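Local coordinates for N-terminal acetyltransferase-like protein (Chaetomium thermophilum, PDB 5NNP) that probably serves as the helical, tetratricopeptide-repeat auxiliary subunit of an N-terminal acetyltransferase complex, at residues Phe489-Gly494 with Phe557-Asp562; Asn502-Leu507 with Asn644-Ala649; Leu566-Tyr571 with Asp653-Ala658; Phe661-Leu666 with Glu681-Lys686. All blocks are in the same frame, centred on the assembly; numbering follows the deposited sequence.

Interaction 1 of 4, residues Phe489-Gly494 with Phe557-Asp562; sequences FLTEDG and FRAALD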
# COMPACT_ATOMS: atom_id res chain seq x y z
N PHE A 489 8.97 2.49 -12.70
CA PHE A 489 10.08 2.61 -13.63
C PHE A 489 10.77 1.27 -13.82
O PHE A 489 11.09 0.90 -14.94
CB PHE A 489 11.10 3.66 -13.18
CG PHE A 489 12.27 3.75 -14.11
CD1 PHE A 489 12.17 4.46 -15.29
CD2 PHE A 489 13.45 3.09 -13.83
CE1 PHE A 489 13.22 4.54 -16.16
CE2 PHE A 489 14.52 3.17 -14.72
CZ PHE A 489 14.40 3.90 -15.88
N LEU A 490 11.01 0.56 -12.72
CA LEU A 490 11.66 -0.75 -12.79
C LEU A 490 10.88 -1.70 -13.70
O LEU A 490 11.48 -2.39 -14.53
CB LEU A 490 11.82 -1.35 -11.39
CG LEU A 490 12.83 -0.69 -10.44
CD1 LEU A 490 12.79 -1.36 -9.06
CD2 LEU A 490 14.23 -0.73 -10.99
N THR A 491 9.56 -1.71 -13.57
CA THR A 491 8.74 -2.59 -14.40
C THR A 491 8.81 -2.19 -15.87
O THR A 491 9.05 -3.03 -16.74
CB THR A 491 7.27 -2.60 -13.95
OG1 THR A 491 7.20 -2.87 -12.54
CG2 THR A 491 6.50 -3.68 -14.68
N GLU A 492 8.59 -0.90 -16.14
CA GLU A 492 8.66 -0.37 -17.50
C GLU A 492 10.03 -0.61 -18.14
O GLU A 492 10.13 -1.01 -19.29
CB GLU A 492 8.36 1.13 -17.49
CG GLU A 492 6.89 1.46 -17.33
CD GLU A 492 6.08 1.03 -18.53
OE1 GLU A 492 4.85 0.89 -18.40
OE2 GLU A 492 6.66 0.86 -19.63
N ASP A 493 11.08 -0.37 -17.37
CA ASP A 493 12.44 -0.59 -17.84
C ASP A 493 12.65 -2.06 -18.23
O ASP A 493 13.30 -2.35 -19.23
CB ASP A 493 13.45 -0.19 -16.78
CG ASP A 493 14.87 -0.11 -17.32
OD1 ASP A 493 15.06 0.40 -18.44
OD2 ASP A 493 15.80 -0.54 -16.61
N GLY A 494 12.08 -2.96 -17.44
CA GLY A 494 12.21 -4.38 -17.70
C GLY A 494 11.50 -4.79 -18.97
O GLY A 494 12.08 -5.47 -19.82
N PHE A 557 1.76 -7.95 -9.07
CA PHE A 557 1.25 -8.85 -10.08
C PHE A 557 1.85 -8.61 -11.47
O PHE A 557 2.24 -9.54 -12.15
CB PHE A 557 -0.27 -8.76 -10.15
CG PHE A 557 -0.89 -9.74 -11.11
CD1 PHE A 557 -1.28 -11.00 -10.66
CD2 PHE A 557 -1.05 -9.41 -12.45
CE1 PHE A 557 -1.84 -11.92 -11.53
CE2 PHE A 557 -1.60 -10.33 -13.33
CZ PHE A 557 -2.00 -11.59 -12.87
N ARG A 558 1.94 -7.35 -11.88
CA ARG A 558 2.42 -7.02 -13.22
C ARG A 558 3.85 -7.53 -13.47
O ARG A 558 4.09 -8.31 -14.40
CB ARG A 558 2.35 -5.51 -13.45
CG ARG A 558 2.68 -5.11 -14.88
CD ARG A 558 2.41 -3.64 -15.13
NE ARG A 558 3.06 -3.19 -16.35
CZ ARG A 558 3.23 -1.91 -16.69
NH1 ARG A 558 2.78 -0.95 -15.89
NH2 ARG A 558 3.85 -1.60 -17.82
N ALA A 559 4.79 -7.08 -12.65
CA ALA A 559 6.17 -7.52 -12.78
C ALA A 559 6.26 -9.03 -12.65
O ALA A 559 7.08 -9.65 -13.32
CB ALA A 559 7.05 -6.85 -11.73
N ALA A 560 5.44 -9.62 -11.79
CA ALA A 560 5.51 -11.06 -11.56
C ALA A 560 4.99 -11.85 -12.76
O ALA A 560 5.55 -12.89 -13.12
CB ALA A 560 4.74 -11.45 -10.31
N LEU A 561 3.93 -11.36 -13.38
CA LEU A 561 3.43 -12.04 -14.57
C LEU A 561 4.41 -11.87 -15.73
O LEU A 561 4.51 -12.74 -16.59
CB LEU A 561 2.05 -11.53 -14.94
CG LEU A 561 1.43 -12.13 -16.20
CD1 LEU A 561 1.35 -13.66 -16.15
CD2 LEU A 561 0.06 -11.55 -16.41
N ASP A 562 5.15 -10.76 -15.76
CA ASP A 562 6.21 -10.59 -16.75
C ASP A 562 7.29 -11.66 -16.59
O ASP A 562 7.60 -12.37 -17.53
CB ASP A 562 6.87 -9.20 -16.65
CG ASP A 562 5.92 -8.06 -16.99
OD1 ASP A 562 4.82 -8.28 -17.54
OD2 ASP A 562 6.29 -6.90 -16.71
O HOH W 1 4.83 -4.20 -11.61
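Thr491 and Arg558 bury the most surface here, and Glu492 adds the charge that ties the two helices together. The helix axes run roughly parallel, 26° apart and 10.2 Å at closest approach, so side chains must span the gap. Thr491 points toward helix 554-572. Its CG2 lies over one face of the Arg558 guanidinium, 3.9 Å from Arg558 NE, and also meets Asp562 OD2 at 3.8 Å. The branched side chain suits the place: while the methyl packs, OG1 bonds to Ile487 O one turn back and accepts from a water at 2.9 Å, which in turn is weakly bonded by Ala559 N. Arg558 leaves its helix with CG anti to the backbone N (chi1 -173°) and stays extended as far as NE, and Arg558 NH2 meets Glu492 OE1 at 2.7 Å. The acceptor lies near the guanidinium plane, but the donor comes from above the carboxylate, whose plane is turned 77° from that of the guanidinium. Glu492 OE1 is also paired with Arg454, and Arg558 NH2 with Glu495. An alanine at Glu492 would probably leave Arg454 without this carboxylate and Arg558 freer to swing. In this all-helical, TPR-like fold the salt-bridged, near-parallel pair is flanked by helix 503-523 at Leu490 and Ala559, helix 442-454 at Phe489 and Glu492, and helix 654-668 at Phe557 and Ala560.

Interaction 2 of 4, residues Asn502-Leu507 with Asn644-Ala649; sequences NTALAL and NGEKLA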
# COMPACT_ATOMS: atom_id res chain seq x y z
N ASN A 502 16.82 -8.32 -24.37
CA ASN A 502 17.80 -8.39 -23.29
C ASN A 502 17.26 -9.14 -22.07
O ASN A 502 16.94 -8.53 -21.04
CB ASN A 502 18.27 -6.99 -22.88
CG ASN A 502 19.61 -7.00 -22.15
OD1 ASN A 502 19.93 -7.94 -21.43
ND2 ASN A 502 20.40 -5.95 -22.34
N THR A 503 17.18 -10.46 -22.19
CA THR A 503 16.61 -11.31 -21.15
C THR A 503 17.27 -11.07 -19.79
O THR A 503 16.60 -11.11 -18.76
CB THR A 503 16.76 -12.81 -21.52
OG1 THR A 503 16.33 -12.99 -22.87
CG2 THR A 503 15.91 -13.69 -20.63
N ALA A 504 18.57 -10.78 -19.80
CA ALA A 504 19.31 -10.60 -18.56
C ALA A 504 18.80 -9.41 -17.75
O ALA A 504 18.46 -9.56 -16.58
CB ALA A 504 20.79 -10.44 -18.85
N LEU A 505 18.73 -8.22 -18.37
CA LEU A 505 18.33 -7.03 -17.63
C LEU A 505 16.83 -7.03 -17.37
O LEU A 505 16.36 -6.46 -16.38
CB LEU A 505 18.71 -5.76 -18.38
CG LEU A 505 20.18 -5.44 -18.58
CD1 LEU A 505 20.26 -4.21 -19.46
CD2 LEU A 505 20.92 -5.23 -17.26
N ALA A 506 16.08 -7.67 -18.25
CA ALA A 506 14.65 -7.81 -18.02
C ALA A 506 14.41 -8.59 -16.73
O ALA A 506 13.66 -8.14 -15.86
CB ALA A 506 13.99 -8.49 -19.20
N LEU A 507 15.05 -9.76 -16.60
CA LEU A 507 14.86 -10.58 -15.40
C LEU A 507 15.35 -9.85 -14.15
O LEU A 507 14.71 -9.90 -13.09
CB LEU A 507 15.57 -11.93 -15.55
CG LEU A 507 14.97 -13.00 -16.47
CD1 LEU A 507 15.92 -14.16 -16.59
CD2 LEU A 507 13.63 -13.49 -15.96
N ASN A 644 23.94 -7.47 -13.65
CA ASN A 644 23.23 -7.39 -14.91
C ASN A 644 22.34 -8.59 -15.16
O ASN A 644 21.87 -8.80 -16.27
CB ASN A 644 24.21 -7.23 -16.06
CG ASN A 644 25.08 -6.03 -15.89
OD1 ASN A 644 24.72 -5.09 -15.17
ND2 ASN A 644 26.23 -6.03 -16.55
N GLY A 645 22.15 -9.38 -14.11
CA GLY A 645 21.31 -10.56 -14.17
C GLY A 645 21.76 -11.58 -15.19
O GLY A 645 20.96 -12.39 -15.65
N GLU A 646 23.03 -11.55 -15.57
CA GLU A 646 23.54 -12.54 -16.51
C GLU A 646 23.40 -13.98 -15.96
O GLU A 646 23.12 -14.91 -16.72
CB GLU A 646 24.99 -12.24 -16.88
CG GLU A 646 25.18 -10.99 -17.76
CD GLU A 646 24.51 -11.09 -19.14
OE1 GLU A 646 24.34 -12.23 -19.65
OE2 GLU A 646 24.14 -10.04 -19.70
N LYS A 647 23.57 -14.15 -14.66
CA LYS A 647 23.36 -15.47 -14.06
C LYS A 647 21.89 -15.87 -14.12
O LYS A 647 21.57 -17.05 -14.32
CB LYS A 647 23.88 -15.49 -12.62
CG LYS A 647 25.36 -15.12 -12.53
CD LYS A 647 25.94 -15.30 -11.12
CE LYS A 647 27.40 -14.86 -11.06
NZ LYS A 647 28.04 -15.16 -9.74
N LEU A 648 20.99 -14.90 -13.98
CA LEU A 648 19.55 -15.16 -14.14
C LEU A 648 19.21 -15.72 -15.52
O LEU A 648 18.54 -16.74 -15.64
CB LEU A 648 18.76 -13.88 -13.90
CG LEU A 648 18.99 -13.35 -12.50
CD1 LEU A 648 18.38 -11.95 -12.33
CD2 LEU A 648 18.43 -14.34 -11.47
N ALA A 649 19.70 -15.05 -16.56
CA ALA A 649 19.41 -15.45 -17.93
C ALA A 649 20.03 -16.80 -18.27
O ALA A 649 19.52 -17.51 -19.11
CB ALA A 649 19.91 -14.39 -18.89
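Ala504 meets Gly645 where the first turn of helix 503-523 is covered by the short helix 646-649, with only 4.8 Å between Ala504 CA and Gly645 CA. Small residues make so near an approach possible. The Ala504 methyl faces the backbone of the loop, its CB 3.2 Å from Asn644 O, and Ala649 CB settles 4.0 Å from Ala504 CB. Gly645 has a positive phi of 60°, and a CB on it would fall 2.6 Å from Ala504 O, so a glycine fits on both counts. Deeper in, Leu507 points at Leu648: Leu507 CD1 lies 3.9 Å from Leu648 CB, and the same methyl touches the Leu648 carbonyl group. Leu507 continues into the interior on Leu566 and Tyr567 of helix 554-572. The other flank is looser and more polar. Asn644 and Glu646 are solvent-exposed; Glu646 leaves its own helix pointing away, but a bend at chi2 (-63°) brings CD back toward Ala504, and OE2 lies 3.5 Å from Ala504 CB. Leu505 CD2 merely rests on Asn644 CB at 4.0 Å. Both segments begin helices: Asn502 is an N-cap, its OD1 accepting from Leu505 N at 3.3 Å from above the amide carbonyl plane, and Gly645 holds the N-cap position of the other. Here two helix N-termini abut, a short connecting helix packed against the start of a longer one in an all-helical repeat fold.

Interaction 3 of 4, residues Leu566-Tyr571 with Asp653-Ala658; sequences LYLSMY and DPLGDA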
# COMPACT_ATOMS: atom_id res chain seq x y z
N LEU A 566 8.37 -14.57 -19.25
CA LEU A 566 9.72 -14.55 -19.80
C LEU A 566 10.46 -15.86 -19.54
O LEU A 566 11.27 -16.29 -20.37
CB LEU A 566 10.51 -13.37 -19.23
CG LEU A 566 11.96 -13.17 -19.70
CD1 LEU A 566 12.06 -13.20 -21.23
CD2 LEU A 566 12.55 -11.88 -19.13
N TYR A 567 10.19 -16.50 -18.40
CA TYR A 567 10.78 -17.82 -18.13
C TYR A 567 10.17 -18.89 -19.04
O TYR A 567 10.87 -19.79 -19.51
CB TYR A 567 10.60 -18.22 -16.66
CG TYR A 567 11.60 -17.61 -15.69
CD1 TYR A 567 12.96 -17.78 -15.87
CD2 TYR A 567 11.17 -16.87 -14.58
CE1 TYR A 567 13.88 -17.22 -14.99
CE2 TYR A 567 12.08 -16.31 -13.70
CZ TYR A 567 13.43 -16.50 -13.91
OH TYR A 567 14.34 -15.95 -13.03
N LEU A 568 8.86 -18.80 -19.26
CA LEU A 568 8.16 -19.66 -20.20
C LEU A 568 8.77 -19.57 -21.59
O LEU A 568 8.97 -20.58 -22.28
CB LEU A 568 6.68 -19.29 -20.25
CG LEU A 568 5.78 -19.96 -19.24
CD1 LEU A 568 4.39 -19.32 -19.24
CD2 LEU A 568 5.71 -21.46 -19.53
N SER A 569 9.05 -18.33 -22.00
CA SER A 569 9.69 -18.08 -23.28
C SER A 569 11.08 -18.71 -23.31
O SER A 569 11.43 -19.40 -24.27
CB SER A 569 9.77 -16.58 -23.54
OG SER A 569 10.80 -16.28 -24.47
N MET A 570 11.86 -18.48 -22.26
CA MET A 570 13.19 -19.06 -22.15
C MET A 570 13.16 -20.58 -22.17
O MET A 570 14.10 -21.21 -22.64
CB MET A 570 13.90 -18.58 -20.88
CG MET A 570 14.21 -17.09 -20.85
SD MET A 570 14.64 -16.55 -19.18
CE MET A 570 16.13 -17.50 -18.88
N TYR A 571 12.09 -21.17 -21.66
CA TYR A 571 11.98 -22.62 -21.64
C TYR A 571 11.78 -23.18 -23.04
O TYR A 571 12.24 -24.28 -23.34
CB TYR A 571 10.83 -23.09 -20.74
CG TYR A 571 10.66 -24.61 -20.70
CD1 TYR A 571 11.58 -25.42 -20.03
CD2 TYR A 571 9.59 -25.24 -21.33
CE1 TYR A 571 11.44 -26.80 -19.99
CE2 TYR A 571 9.43 -26.62 -21.29
CZ TYR A 571 10.36 -27.40 -20.62
OH TYR A 571 10.21 -28.78 -20.58
N ASP A 653 17.26 -24.07 -15.18
CA ASP A 653 15.92 -24.39 -14.71
C ASP A 653 15.07 -23.14 -14.62
O ASP A 653 14.90 -22.58 -13.55
CB ASP A 653 15.98 -25.09 -13.35
CG ASP A 653 14.61 -25.52 -12.85
OD1 ASP A 653 13.71 -25.69 -13.70
OD2 ASP A 653 14.43 -25.69 -11.63
N PRO A 654 14.50 -22.70 -15.75
CA PRO A 654 13.69 -21.49 -15.79
C PRO A 654 12.33 -21.69 -15.14
O PRO A 654 11.84 -20.81 -14.41
CB PRO A 654 13.55 -21.19 -17.28
CG PRO A 654 14.31 -22.30 -18.02
CD PRO A 654 14.53 -23.40 -17.04
N LEU A 655 11.71 -22.84 -15.39
CA LEU A 655 10.40 -23.11 -14.83
C LEU A 655 10.50 -23.21 -13.30
O LEU A 655 9.59 -22.80 -12.58
CB LEU A 655 9.81 -24.39 -15.43
CG LEU A 655 9.63 -24.36 -16.95
CD1 LEU A 655 9.16 -25.71 -17.51
CD2 LEU A 655 8.68 -23.24 -17.34
N GLY A 656 11.63 -23.72 -12.82
CA GLY A 656 11.90 -23.75 -11.40
C GLY A 656 12.08 -22.34 -10.85
O GLY A 656 11.65 -22.04 -9.72
N ASP A 657 12.71 -21.47 -11.64
CA ASP A 657 12.96 -20.10 -11.21
C ASP A 657 11.69 -19.25 -11.22
O ASP A 657 11.60 -18.24 -10.53
CB ASP A 657 14.04 -19.46 -12.11
CG ASP A 657 15.42 -20.07 -11.88
OD1 ASP A 657 15.54 -20.91 -10.97
OD2 ASP A 657 16.38 -19.70 -12.58
N ALA A 658 10.70 -19.69 -12.00
CA ALA A 658 9.43 -19.00 -12.12
C ALA A 658 8.51 -19.22 -10.92
O ALA A 658 7.64 -18.39 -10.64
CB ALA A 658 8.73 -19.42 -13.39
O HOH W 2 16.87 -17.21 -13.42
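An antiparallel helix pair, with axes at 169° and 8.7 Å at closest approach, is joined by Tyr567 and Tyr571 of helix 554-572 packing against Pro654, Leu655, Asp657 and Ala658 at the start of helix 654-668. Tyr567 lies against that first turn. Pro654 O, Ala658 N and Asp657 CB sit over one face of its ring, Asp657 CB making a CH-pi contact 3.9 Å from the Tyr567 centroid, while Tyr567 CD2 touches Ala658 CB at 3.7 Å. The phenol end is polar: Tyr567 OH donates to a water at 2.9 Å, the water donates to Asp657 OD2, and the hydroxyl also bonds to His511. Asp657 OD2 is further held by Thr651. A phenylalanine at Tyr567 would probably keep the ring packing but leave His511 without this partner and break the water's bridge from helix 554-572 to Asp657. Tyr571 has CG anti to its backbone N (chi1 180°); Leu655 CD1 lies over the centre of one face of the Tyr571 ring, 3.4 Å from the centroid. Leu568 CD2 adds a touch at 4.1 Å to Leu655 CD2. Asp653 caps the helix, its OD1 accepting from Gly656 N at 3.0 Å; Pro654, which has no N-H to leave unpaired, suits the first turn. A capped, proline-led first turn, with one ring buried between antiparallel helices and another at their margin, suits the stacked helices of a TPR-like alpha-solenoid.

Interaction 4 of 4, residues Phe661-Leu666 with Glu681-Lys686; sequences FLNYIL and EVYIRK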
# COMPACT_ATOMS: atom_id res chain seq x y z
N PHE A 661 7.67 -16.52 -8.22
CA PHE A 661 6.79 -15.50 -8.76
C PHE A 661 5.35 -16.00 -8.89
O PHE A 661 4.39 -15.32 -8.50
CB PHE A 661 7.27 -15.04 -10.13
CG PHE A 661 8.63 -14.38 -10.12
CD1 PHE A 661 9.78 -15.13 -10.29
CD2 PHE A 661 8.74 -13.00 -9.99
CE1 PHE A 661 11.03 -14.52 -10.30
CE2 PHE A 661 9.98 -12.39 -10.00
CZ PHE A 661 11.13 -13.14 -10.16
N LEU A 662 5.21 -17.20 -9.45
CA LEU A 662 3.91 -17.78 -9.76
C LEU A 662 3.09 -18.11 -8.51
O LEU A 662 1.89 -17.83 -8.45
CB LEU A 662 4.10 -19.04 -10.61
CG LEU A 662 2.81 -19.76 -10.97
CD1 LEU A 662 1.95 -18.86 -11.84
CD2 LEU A 662 3.12 -21.10 -11.65
N ASN A 663 3.73 -18.73 -7.52
CA ASN A 663 3.09 -19.06 -6.25
C ASN A 663 2.34 -17.89 -5.61
O ASN A 663 1.22 -18.04 -5.12
CB ASN A 663 4.11 -19.58 -5.24
CG ASN A 663 4.70 -20.93 -5.63
OD1 ASN A 663 4.08 -21.73 -6.35
ND2 ASN A 663 5.90 -21.20 -5.13
N TYR A 664 2.96 -16.72 -5.60
CA TYR A 664 2.30 -15.54 -5.07
C TYR A 664 1.16 -15.11 -5.97
O TYR A 664 0.14 -14.60 -5.49
CB TYR A 664 3.27 -14.38 -4.92
CG TYR A 664 4.19 -14.50 -3.74
CD1 TYR A 664 3.78 -15.13 -2.57
CD2 TYR A 664 5.47 -13.95 -3.78
CE1 TYR A 664 4.62 -15.23 -1.48
CE2 TYR A 664 6.31 -14.05 -2.70
CZ TYR A 664 5.87 -14.69 -1.55
OH TYR A 664 6.70 -14.77 -0.47
N ILE A 665 1.34 -15.28 -7.27
CA ILE A 665 0.32 -14.90 -8.23
C ILE A 665 -0.94 -15.69 -7.99
O ILE A 665 -2.01 -15.13 -7.83
CB ILE A 665 0.78 -15.11 -9.67
CG1 ILE A 665 2.01 -14.25 -9.97
CG2 ILE A 665 -0.35 -14.79 -10.64
CD1 ILE A 665 2.41 -14.22 -11.44
N LEU A 666 -0.79 -17.01 -7.95
CA LEU A 666 -1.92 -17.92 -7.76
C LEU A 666 -2.51 -17.85 -6.36
O LEU A 666 -3.70 -18.10 -6.17
CB LEU A 666 -1.50 -19.36 -8.06
CG LEU A 666 -1.08 -19.67 -9.50
CD1 LEU A 666 -0.62 -21.11 -9.58
CD2 LEU A 666 -2.22 -19.39 -10.50
N GLU A 681 0.28 -23.00 -18.38
CA GLU A 681 1.44 -23.16 -19.25
C GLU A 681 2.69 -23.66 -18.51
O GLU A 681 3.42 -24.50 -19.04
CB GLU A 681 1.75 -21.83 -19.95
CG GLU A 681 0.59 -21.28 -20.74
CD GLU A 681 0.16 -22.20 -21.85
OE1 GLU A 681 0.97 -23.06 -22.26
OE2 GLU A 681 -0.99 -22.06 -22.32
N VAL A 682 2.92 -23.16 -17.29
CA VAL A 682 4.05 -23.60 -16.47
C VAL A 682 3.95 -25.05 -16.01
O VAL A 682 4.93 -25.79 -16.07
CB VAL A 682 4.22 -22.72 -15.22
CG1 VAL A 682 5.19 -23.37 -14.23
CG2 VAL A 682 4.67 -21.31 -15.59
N TYR A 683 2.76 -25.45 -15.55
CA TYR A 683 2.58 -26.80 -15.00
C TYR A 683 2.54 -27.94 -16.03
O TYR A 683 3.01 -29.05 -15.73
CB TYR A 683 1.32 -26.85 -14.15
CG TYR A 683 1.46 -26.12 -12.84
CD1 TYR A 683 2.57 -26.31 -12.04
CD2 TYR A 683 0.49 -25.23 -12.41
CE1 TYR A 683 2.71 -25.65 -10.84
CE2 TYR A 683 0.62 -24.56 -11.22
CZ TYR A 683 1.73 -24.77 -10.43
OH TYR A 683 1.86 -24.10 -9.24
N ILE A 684 1.98 -27.72 -17.22
CA ILE A 684 2.01 -28.80 -18.21
C ILE A 684 3.46 -29.10 -18.60
O ILE A 684 3.83 -30.26 -18.79
CB ILE A 684 1.22 -28.48 -19.50
CG1 ILE A 684 1.48 -27.04 -19.93
CG2 ILE A 684 -0.26 -28.71 -19.28
CD1 ILE A 684 0.55 -26.59 -21.02
N ARG A 685 4.27 -28.05 -18.68
CA ARG A 685 5.68 -28.17 -19.01
C ARG A 685 6.45 -28.87 -17.89
O ARG A 685 7.39 -29.63 -18.13
CB ARG A 685 6.28 -26.79 -19.31
CG ARG A 685 5.78 -26.17 -20.62
CD ARG A 685 6.29 -24.76 -20.78
NE ARG A 685 5.92 -24.14 -22.06
CZ ARG A 685 4.67 -23.82 -22.41
NH1 ARG A 685 3.65 -24.09 -21.61
NH2 ARG A 685 4.44 -23.24 -23.59
N LYS A 686 6.01 -28.61 -16.66
CA LYS A 686 6.61 -29.20 -15.47
C LYS A 686 6.16 -30.64 -15.29
O LYS A 686 6.61 -31.33 -14.37
CB LYS A 686 6.23 -28.37 -14.24
CG LYS A 686 7.39 -27.72 -13.51
CD LYS A 686 6.92 -26.99 -12.25
CE LYS A 686 7.97 -27.08 -11.15
NZ LYS A 686 7.49 -26.54 -9.85
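Leu662 and Val682 mark the nearest backbone approach, their CA atoms 8.9 Å apart, where the axes of two successive helices stand 12.7 Å from each other at closest and their directions differ by 128°. Side chains must therefore bridge the space. Leu662 and Val682 reach toward each other tip to tip, Leu662 CD2 lying 4.0 Å from Val682 CG1; with CG anti to the backbone N (chi1 179°), Leu662 extends toward its partner. The same methyl approaches the Tyr683 phenol obliquely, 4.1 Å from Tyr683 CZ. Leu666, one turn on, meets that ring at its edge, its CD1 4.0 Å from Tyr683 CE2. The long tyrosine lets its phenol end reach both Leu662 and Leu666. Tyr683 also packs on Leu691, Ala692 and Cys695 of helix 689-702 and on Glu19 of another chain, to which Lys686 makes a salt bridge. On the helix itself, Arg685 NH1 bonds Glu681 OE1 at 2.9 Å through the anti lone pair, and also Glu681 O, while Arg685 NE pairs with Asp572. Helices 654-668 and 673-685 are consecutive and splayed, closed by aliphatic and aromatic tips, consistent with the helix-loop-helix stacking of TPR-like solenoids.

Interactions 1 and 4 are the more buried of the four, while 2 and 3 are partly exposed. Helix 554-572 serves both interactions 1 and 3, and helix 654-668 both 3 and 4, so these contacts link successive helices. Interaction 1 spans a wide gap with a salt bridge and a water, Arg558 lying at its exposed margin while Thr491 is buried; interaction 2 joins close backbones through alanines and a glycine; interaction 3 buries the largest area, with aromatic faces; interaction 4 buries the least, through aliphatic tips. They also touch directly: Met570 lies against Thr503 and Ala649, linking 2 with 3, Arg685 packs on Tyr571 and Leu655, and Ile665 on Phe557.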